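Local coordinates for pyrethroid hydrolase (Sphingobium faniae, PDB 5Y5R), which hydrolyses the ester bond of pyrethroid insecticides such as cypermethrin and permethrin, releasing a cyclopropanecarboxylic acid and the matching alcohol, at residues A[97-102]-A[195-200]; A[3-8]-A[32-37]; A[63-68]-A[93-98]. All blocks are in the same frame, centred on the assembly; numbering follows the deposited sequence.

Interaction 1: residues A[97-102]-A[195-200]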
loop_
_atom_site.group_PDB
_atom_site.type_symbol
_atom_site.label_atom_id
_atom_site.label_comp_id
_atom_site.label_asym_id
_atom_site.label_seq_id
_atom_site.Cartn_x
_atom_site.Cartn_y
_atom_site.Cartn_z
ATOM N N GLY A 97 5.253 0.424 -13.824
ATOM C CA GLY A 97 6.093 0.382 -12.643
ATOM C C GLY A 97 5.311 0.086 -11.381
ATOM O O GLY A 97 4.130 0.433 -11.262
ATOM N N LEU A 98 5.982 -0.545 -10.422
ATOM C CA LEU A 98 5.377 -0.891 -9.135
ATOM C C LEU A 98 6.189 -0.293 -7.996
ATOM O O LEU A 98 7.400 -0.510 -7.906
ATOM C CB LEU A 98 5.281 -2.414 -8.953
ATOM C CG LEU A 98 4.301 -3.127 -9.891
ATOM C CD1 LEU A 98 4.416 -4.636 -9.733
ATOM C CD2 LEU A 98 2.849 -2.678 -9.658
ATOM N N ILE A 99 5.525 0.430 -7.109
ATOM C CA ILE A 99 6.181 1.036 -5.965
ATOM C C ILE A 99 5.572 0.468 -4.692
ATOM O O ILE A 99 4.375 0.653 -4.446
ATOM C CB ILE A 99 6.027 2.559 -5.982
ATOM C CG1 ILE A 99 6.594 3.159 -7.273
ATOM C CG2 ILE A 99 6.724 3.162 -4.779
ATOM C CD1 ILE A 99 6.446 4.636 -7.296
ATOM N N TYR A 100 6.399 -0.152 -3.854
ATOM C CA TYR A 100 5.970 -0.722 -2.576
ATOM C C TYR A 100 6.485 0.166 -1.445
ATOM O O TYR A 100 7.674 0.125 -1.106
ATOM C CB TYR A 100 6.461 -2.167 -2.424
ATOM C CG TYR A 100 5.901 -3.127 -3.434
ATOM C CD1 TYR A 100 6.445 -3.227 -4.711
ATOM C CD2 TYR A 100 4.822 -3.921 -3.129
ATOM C CE1 TYR A 100 5.959 -4.105 -5.642
ATOM C CE2 TYR A 100 4.313 -4.792 -4.055
ATOM C CZ TYR A 100 4.875 -4.875 -5.322
ATOM O OH TYR A 100 4.380 -5.775 -6.243
ATOM N N LEU A 101 5.591 0.936 -0.835
ATOM C CA LEU A 101 5.933 1.908 0.202
ATOM C C LEU A 101 5.668 1.291 1.572
ATOM O O LEU A 101 4.532 1.317 2.069
ATOM C CB LEU A 101 5.152 3.214 0.001
ATOM C CG LEU A 101 5.295 4.282 1.088
ATOM C CD1 LEU A 101 6.759 4.688 1.364
ATOM C CD2 LEU A 101 4.455 5.500 0.744
ATOM N N THR A 102 6.755 0.840 2.217
ATOM C CA THR A 102 6.771 -0.002 3.416
ATOM C C THR A 102 5.531 -0.880 3.340
ATOM O O THR A 102 4.639 -0.842 4.201
ATOM C CB THR A 102 6.937 0.850 4.694
ATOM O OG1 THR A 102 7.110 0.004 5.841
ATOM C CG2 THR A 102 5.774 1.860 4.930
ATOM N N LEU A 195 10.055 -1.088 -7.290
ATOM C CA LEU A 195 10.779 -0.272 -6.326
ATOM C C LEU A 195 10.158 -0.454 -4.948
ATOM O O LEU A 195 8.926 -0.384 -4.801
ATOM C CB LEU A 195 10.771 1.203 -6.751
ATOM C CG LEU A 195 11.145 2.264 -5.727
ATOM C CD1 LEU A 195 12.601 2.092 -5.345
ATOM C CD2 LEU A 195 10.908 3.649 -6.337
ATOM N N TYR A 196 11.009 -0.700 -3.948
ATOM C CA TYR A 196 10.617 -0.713 -2.548
ATOM C C TYR A 196 11.154 0.542 -1.867
ATOM O O TYR A 196 12.362 0.776 -1.852
ATOM C CB TYR A 196 11.142 -1.958 -1.824
ATOM C CG TYR A 196 10.345 -2.297 -0.572
ATOM C CD1 TYR A 196 10.585 -1.660 0.632
ATOM C CD2 TYR A 196 9.330 -3.234 -0.621
ATOM C CE1 TYR A 196 9.835 -1.976 1.771
ATOM C CE2 TYR A 196 8.583 -3.547 0.498
ATOM C CZ TYR A 196 8.829 -2.922 1.681
ATOM O OH TYR A 196 8.049 -3.257 2.766
ATOM N N ILE A 197 10.262 1.333 -1.287
ATOM C CA ILE A 197 10.648 2.475 -0.461
ATOM C C ILE A 197 10.485 2.042 0.981
ATOM O O ILE A 197 9.353 1.881 1.450
ATOM C CB ILE A 197 9.802 3.726 -0.757
ATOM C CG1 ILE A 197 9.859 4.082 -2.242
ATOM C CG2 ILE A 197 10.271 4.898 0.113
ATOM C CD1 ILE A 197 9.195 5.404 -2.581
ATOM N N GLU A 198 11.614 1.822 1.666
ATOM C CA GLU A 198 11.607 1.428 3.061
ATOM C C GLU A 198 11.379 2.657 3.917
ATOM O O GLU A 198 11.891 3.741 3.622
ATOM C CB GLU A 198 12.948 0.807 3.507
ATOM C CG GLU A 198 13.600 -0.207 2.623
ATOM C CD GLU A 198 15.018 -0.575 3.127
ATOM O OE1 GLU A 198 15.789 0.326 3.525
ATOM O OE2 GLU A 198 15.360 -1.762 3.133
ATOM N N ALA A 199 10.657 2.461 5.007
ATOM C CA ALA A 199 10.526 3.425 6.098
ATOM C C ALA A 199 11.384 2.889 7.243
ATOM O O ALA A 199 11.017 1.888 7.867
ATOM C CB ALA A 199 9.063 3.582 6.501
ATOM N N LEU A 200 12.565 3.501 7.456
ATOM C CA LEU A 200 13.570 2.925 8.352
ATOM C C LEU A 200 13.083 2.759 9.794
ATOM O O LEU A 200 13.506 1.817 10.483
ATOM C CB LEU A 200 14.832 3.767 8.325
ATOM C CG LEU A 200 15.490 3.733 6.944
ATOM C CD1 LEU A 200 16.636 4.746 6.829
ATOM C CD2 LEU A 200 15.986 2.325 6.671
#
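Segments 97-101 and 195-199, on neighbouring strands of the central parallel sheet of the alpha/beta hydrolase fold, run side by side at 17°. Four backbone bonds join them. Leu-195 N gives to Leu-98 O, Tyr-100 N to Leu-195 O at 2.7 Å and 171°, and Thr-102 N to Ile-197 O, each nearly along its C=O axis; Ile-197 N instead meets Tyr-100 O from above the carbonyl plane.

The side-chain contacts divide between the two faces. On the face of Ile-99 and Leu-101, turned to helix 237-249, Ile-99 CG2 lies alongside Ile-197 CD1 at 4.0 Å, while Leu-101 CD1 crosses obliquely to Ile-197 CG2 at 3.7 Å. On the other face, Tyr-196 has CG anti to its backbone N (chi1 -158°), which leans the ring toward strand 95-101: Tyr-100 O sits 3.6 Å above its plane, and CD2 packs on Tyr-100 CB. The tyrosine hydroxyls find partners further out, Tyr-100 at Ser-85 OG and Tyr-196 at Ala-103 O.

Past the last backbone bond, Thr-102 rests CB against Ala-199 CB at 3.9 Å, and its OG1, anti to the backbone N, hydrogen-bonds OD2 of Asp-202, probably the charge-relay acid.

Interaction 2: residues A[3-8]-A[32-37]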
loop_
_atom_site.group_PDB
_atom_site.type_symbol
_atom_site.label_atom_id
_atom_site.label_comp_id
_atom_site.label_asym_id
_atom_site.label_seq_id
_atom_site.Cartn_x
_atom_site.Cartn_y
_atom_site.Cartn_z
ATOM N N VAL A 3 4.543 7.373 -19.448
ATOM C CA VAL A 3 3.849 7.321 -18.164
ATOM C C VAL A 3 3.100 8.629 -17.966
ATOM O O VAL A 3 3.723 9.694 -17.847
ATOM C CB VAL A 3 4.820 7.086 -17.006
ATOM C CG1 VAL A 3 4.062 7.203 -15.696
ATOM C CG2 VAL A 3 5.498 5.737 -17.158
ATOM N N THR A 4 1.768 8.524 -17.842
ATOM C CA THR A 4 0.816 9.630 -17.763
ATOM C C THR A 4 0.115 9.746 -16.426
ATOM O O THR A 4 -0.311 10.845 -16.045
ATOM C CB THR A 4 -0.265 9.445 -18.838
ATOM O OG1 THR A 4 0.356 9.216 -20.112
ATOM C CG2 THR A 4 -1.191 10.663 -18.930
ATOM N N ASP A 5 -0.038 8.631 -15.724
ATOM C CA ASP A 5 -0.838 8.567 -14.521
ATOM C C ASP A 5 -0.041 7.885 -13.426
ATOM O O ASP A 5 0.705 6.938 -13.693
ATOM C CB ASP A 5 -2.102 7.793 -14.783
ATOM C CG ASP A 5 -3.010 8.485 -15.779
ATOM O OD1 ASP A 5 -2.628 8.567 -16.981
ATOM O OD2 ASP A 5 -4.105 8.921 -15.360
ATOM N N ILE A 6 -0.209 8.365 -12.199
ATOM C CA ILE A 6 0.311 7.709 -11.004
ATOM C C ILE A 6 -0.882 7.436 -10.104
ATOM O O ILE A 6 -1.679 8.348 -9.837
ATOM C CB ILE A 6 1.364 8.568 -10.273
ATOM C CG1 ILE A 6 2.600 8.778 -11.135
ATOM C CG2 ILE A 6 1.803 7.937 -8.960
ATOM C CD1 ILE A 6 3.634 9.675 -10.473
ATOM N N ILE A 7 -1.001 6.195 -9.630
ATOM C CA ILE A 7 -2.133 5.781 -8.803
ATOM C C ILE A 7 -1.578 5.378 -7.436
ATOM O O ILE A 7 -0.721 4.489 -7.357
ATOM C CB ILE A 7 -2.924 4.636 -9.457
ATOM C CG1 ILE A 7 -3.418 5.035 -10.859
ATOM C CG2 ILE A 7 -4.077 4.142 -8.523
ATOM C CD1 ILE A 7 -4.007 3.912 -11.667
ATOM N N LEU A 8 -1.976 6.113 -6.390
ATOM C CA LEU A 8 -1.550 5.868 -5.008
ATOM C C LEU A 8 -2.664 5.125 -4.289
ATOM O O LEU A 8 -3.788 5.651 -4.172
ATOM C CB LEU A 8 -1.260 7.161 -4.243
ATOM C CG LEU A 8 -0.511 8.267 -5.001
ATOM C CD1 LEU A 8 -0.369 9.513 -4.179
ATOM C CD2 LEU A 8 0.833 7.703 -5.497
ATOM N N ARG A 32 -0.789 13.131 -13.978
ATOM C CA ARG A 32 -2.137 13.001 -13.478
ATOM C C ARG A 32 -2.110 12.012 -12.323
ATOM O O ARG A 32 -1.532 10.931 -12.441
ATOM C CB ARG A 32 -3.078 12.543 -14.585
ATOM C CG ARG A 32 -4.496 12.460 -14.095
ATOM C CD ARG A 32 -5.454 12.886 -15.141
ATOM N NE ARG A 32 -6.502 11.892 -15.340
ATOM C CZ ARG A 32 -7.551 12.080 -16.129
ATOM N NH1 ARG A 32 -7.693 13.227 -16.772
ATOM N NH2 ARG A 32 -8.455 11.129 -16.280
ATOM N N VAL A 33 -2.693 12.389 -11.200
ATOM C CA VAL A 33 -2.518 11.629 -9.971
ATOM C C VAL A 33 -3.884 11.202 -9.449
ATOM O O VAL A 33 -4.837 11.987 -9.455
ATOM C CB VAL A 33 -1.733 12.444 -8.929
ATOM C CG1 VAL A 33 -1.493 11.624 -7.683
ATOM C CG2 VAL A 33 -0.407 12.896 -9.536
ATOM N N HIS A 34 -3.977 9.943 -9.025
ATOM C CA HIS A 34 -5.199 9.347 -8.512
ATOM C C HIS A 34 -4.915 8.777 -7.124
ATOM O O HIS A 34 -3.789 8.338 -6.843
ATOM C CB HIS A 34 -5.693 8.242 -9.457
ATOM C CG HIS A 34 -5.821 8.650 -10.897
ATOM N ND1 HIS A 34 -7.002 9.115 -11.443
ATOM C CD2 HIS A 34 -4.914 8.667 -11.906
ATOM C CE1 HIS A 34 -6.818 9.387 -12.724
ATOM N NE2 HIS A 34 -5.559 9.131 -13.030
ATOM N N ALA A 35 -5.869 8.937 -6.203
ATOM C CA ALA A 35 -5.801 8.302 -4.883
ATOM C C ALA A 35 -7.188 7.784 -4.505
ATOM O O ALA A 35 -7.864 8.343 -3.641
ATOM C CB ALA A 35 -5.243 9.279 -3.840
ATOM N N PRO A 36 -7.634 6.711 -5.141
ATOM C CA PRO A 36 -9.013 6.245 -4.969
ATOM C C PRO A 36 -9.224 5.475 -3.678
ATOM O O PRO A 36 -8.288 4.965 -3.069
ATOM C CB PRO A 36 -9.224 5.324 -6.174
ATOM C CG PRO A 36 -7.812 4.774 -6.448
ATOM C CD PRO A 36 -6.864 5.886 -6.102
ATOM N N ASP A 37 -10.474 5.484 -3.219
ATOM C CA ASP A 37 -10.924 4.525 -2.213
ATOM C C ASP A 37 -11.058 3.130 -2.833
ATOM O O ASP A 37 -11.726 2.951 -3.853
ATOM C CB ASP A 37 -12.269 4.977 -1.643
ATOM C CG ASP A 37 -12.177 6.233 -0.791
ATOM O OD1 ASP A 37 -11.072 6.610 -0.311
ATOM O OD2 ASP A 37 -13.233 6.889 -0.632
HETATM O O HOH W 1 -5.543 5.348 -1.919
#
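His-34 turns the edge of its ring to Asp-5, and NE2 donates to OD2 across 2.8 Å. CG of His-34 lies anti to its carbonyl carbon (chi1 -52°), as does CG of Asp-5, and the ring and carboxylate end up nearly coplanar, 11° apart. The N-H points at the anti lone pair of OD2, the one turned away from the other oxygen; the carboxylate charge would tend to favour a protonated imidazole, an effect the nearby Arg-32 may offset. Arg-32 adds a long salt bridge to the same atom, NE to OD2 at 3.8 Å, reached through a chain bent at chi2 and chi3.

Underneath, the parallel backbones satisfy each other in alternation. Arg-32 N gives to Thr-4 O, Ile-6 N to Arg-32 O and His-34 N to Ile-6 O. Leu-8 N closes the series on His-34 O at 2.9 Å, almost straight at 179° yet above the carbonyl plane. Beyond it, Pro-36 has no N-H to offer Leu-8 O; a water takes that place, donating to Leu-8 O at 2.9 Å and to Pro-36 O at 3.0 Å.

Strand 3-9, helix 23-28 and strand 32-34 form a beta-alpha-beta unit, with 32-34 as the outermost strand of the sheet on that side. Val-33 packs on helix 23-28, while Ile-7, His-34 and Pro-36 meet Ile-64 of helix 59-67 on the opposite face, and strand 71-77 flanks 3-9.

Interaction 3: residues A[63-68]-A[93-98]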
loop_
_atom_site.group_PDB
_atom_site.type_symbol
_atom_site.label_atom_id
_atom_site.label_comp_id
_atom_site.label_asym_id
_atom_site.label_seq_id
_atom_site.Cartn_x
_atom_site.Cartn_y
_atom_site.Cartn_z
ATOM N N ASP A 63 -10.631 0.495 -13.052
ATOM C CA ASP A 63 -11.378 1.546 -13.736
ATOM C C ASP A 63 -10.470 2.696 -14.169
ATOM O O ASP A 63 -10.573 3.178 -15.299
ATOM C CB ASP A 63 -12.488 2.095 -12.840
ATOM C CG ASP A 63 -13.512 1.040 -12.412
ATOM O OD1 ASP A 63 -13.662 -0.002 -13.094
ATOM O OD2 ASP A 63 -14.204 1.290 -11.398
ATOM N N ILE A 64 -9.593 3.169 -13.272
ATOM C CA ILE A 64 -8.737 4.305 -13.611
ATOM C C ILE A 64 -7.773 3.907 -14.718
ATOM O O ILE A 64 -7.640 4.603 -15.732
ATOM C CB ILE A 64 -7.960 4.809 -12.379
ATOM C CG1 ILE A 64 -8.872 5.510 -11.371
ATOM C CG2 ILE A 64 -6.856 5.832 -12.827
ATOM C CD1 ILE A 64 -8.152 5.881 -10.101
ATOM N N LEU A 65 -7.136 2.743 -14.561
ATOM C CA LEU A 65 -6.195 2.244 -15.557
ATOM C C LEU A 65 -6.861 2.084 -16.917
ATOM O O LEU A 65 -6.197 2.185 -17.956
ATOM C CB LEU A 65 -5.598 0.904 -15.110
ATOM C CG LEU A 65 -4.653 0.807 -13.908
ATOM C CD1 LEU A 65 -4.436 -0.659 -13.426
ATOM C CD2 LEU A 65 -3.354 1.433 -14.271
ATOM N N ALA A 66 -8.163 1.805 -16.924
ATOM C CA ALA A 66 -8.895 1.629 -18.168
ATOM C C ALA A 66 -8.866 2.894 -19.015
ATOM O O ALA A 66 -8.686 2.826 -20.237
ATOM C CB ALA A 66 -10.338 1.233 -17.855
ATOM N N ARG A 67 -9.045 4.055 -18.392
ATOM C CA ARG A 67 -9.175 5.307 -19.126
ATOM C C ARG A 67 -7.893 6.124 -19.133
ATOM O O ARG A 67 -7.908 7.277 -19.570
ATOM C CB ARG A 67 -10.326 6.135 -18.556
ATOM C CG ARG A 67 -10.489 5.971 -17.057
ATOM C CD ARG A 67 -11.499 6.982 -16.486
ATOM N NE ARG A 67 -10.868 8.131 -15.852
ATOM C CZ ARG A 67 -11.404 9.354 -15.844
ATOM N NH1 ARG A 67 -10.788 10.355 -15.247
ATOM N NH2 ARG A 67 -12.549 9.600 -16.462
ATOM N N ALA A 68 -6.785 5.560 -18.667
ATOM C CA ALA A 68 -5.523 6.281 -18.743
ATOM C C ALA A 68 -5.058 6.385 -20.191
ATOM O O ALA A 68 -5.183 5.436 -20.971
ATOM C CB ALA A 68 -4.461 5.595 -17.898
ATOM N N ASP A 93 -0.244 -4.816 -19.147
ATOM C CA ASP A 93 -0.114 -3.931 -20.297
ATOM C C ASP A 93 -0.340 -2.471 -19.934
ATOM O O ASP A 93 -0.003 -1.587 -20.733
ATOM C CB ASP A 93 -1.071 -4.369 -21.419
ATOM C CG ASP A 93 -2.545 -4.495 -20.964
ATOM O OD1 ASP A 93 -2.844 -4.978 -19.836
ATOM O OD2 ASP A 93 -3.425 -4.115 -21.771
ATOM N N LYS A 94 -0.927 -2.197 -18.772
ATOM C CA LYS A 94 -1.196 -0.828 -18.365
ATOM C C LYS A 94 -0.229 -0.303 -17.310
ATOM O O LYS A 94 -0.132 0.917 -17.133
ATOM C CB LYS A 94 -2.639 -0.708 -17.863
ATOM C CG LYS A 94 -3.690 -1.048 -18.926
ATOM C CD LYS A 94 -4.224 0.212 -19.582
ATOM C CE LYS A 94 -5.371 -0.070 -20.516
ATOM N NZ LYS A 94 -5.948 1.214 -21.053
ATOM N N VAL A 95 0.481 -1.184 -16.612
ATOM C CA VAL A 95 1.358 -0.803 -15.516
ATOM C C VAL A 95 2.794 -0.824 -16.025
ATOM O O VAL A 95 3.276 -1.851 -16.513
ATOM C CB VAL A 95 1.193 -1.737 -14.305
ATOM C CG1 VAL A 95 2.107 -1.287 -13.171
ATOM C CG2 VAL A 95 -0.303 -1.774 -13.835
ATOM N N ALA A 96 3.453 0.322 -15.932
ATOM C CA ALA A 96 4.863 0.509 -16.255
ATOM C C ALA A 96 5.784 0.386 -15.045
ATOM O O ALA A 96 7.005 0.319 -15.229
ATOM C CB ALA A 96 5.072 1.878 -16.909
ATOM N N GLY A 97 5.253 0.424 -13.824
ATOM C CA GLY A 97 6.093 0.382 -12.643
ATOM C C GLY A 97 5.311 0.086 -11.381
ATOM O O GLY A 97 4.130 0.433 -11.262
ATOM N N LEU A 98 5.982 -0.545 -10.422
ATOM C CA LEU A 98 5.377 -0.891 -9.135
ATOM C C LEU A 98 6.189 -0.293 -7.996
ATOM O O LEU A 98 7.400 -0.510 -7.906
ATOM C CB LEU A 98 5.281 -2.414 -8.953
ATOM C CG LEU A 98 4.301 -3.127 -9.891
ATOM C CD1 LEU A 98 4.416 -4.636 -9.733
ATOM C CD2 LEU A 98 2.849 -2.678 -9.658
#
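Lys-94 reaches across to the C-terminal part of helix 59-67 and lays its chain along the carbonyls there. Its CD comes within 3.2 Å of Leu-65 O, CE follows beside the same oxygen, and NZ divides itself between two acceptors, Leu-65 O and Ala-66 O, each a weak hydrogen bond of 3.3 Å. With CG anti to the carbonyl carbon (chi1 -61°), the chain bends once at chi2 (-97°) and then runs extended through chi3 and chi4, which carries the ammonium to the helix. The charge meets the end of the helix where the carbonyls point, so the helix dipole would be expected to favour it. Leu-65 fills the other half of the contact: its CD2 lies 4.2 Å from Lys-94 CB, and its CD1 meets Val-95 CG2 at 4.3 Å. An alanine in place of Lys-94 would remove NZ with both weak bonds and the methylenes beside Leu-65 O, and would probably loosen the grip on this helix end.

In the alpha/beta hydrolase fold, helix 59-67 lies against the central parallel sheet, and 93-98 leads from helix 80-90 into strand 95-101. The chain turns a corner at Ala-96. Strand 71-77 holds that approach in place, through backbone bonds from Ser-72 to Lys-94 and Ala-96, and Gln-71 NE2 bonds Asp-93 O. The helix is seated in turn by Leu-65 and Ile-64, both resting on Ile-7 of strand 3-9, while Ala-68 touches Asp-5.

All three contacts involve one parallel sheet. Along the chain, interaction 2 closes first, interaction 3 follows, and interaction 1 opens on the stretch where interaction 3 ends, sharing Gly-97 and Leu-98 of strand 95-101. Interactions 2 and 3 are neighbours, their centres about 9 Å apart, and touch where Ile-64 of helix 59-67 packs on Ile-7 and His-34. Interaction 1 lies farther off, about 16 Å from interaction 2 and 18 Å from interaction 3 between centres. Together they tie the border strand 32-34, a covering helix and the inner strands into one framework, whose interaction 1 end bonds the probable charge-relay Asp-202 through Thr-102, a side chain about 5 Å from that of His-230.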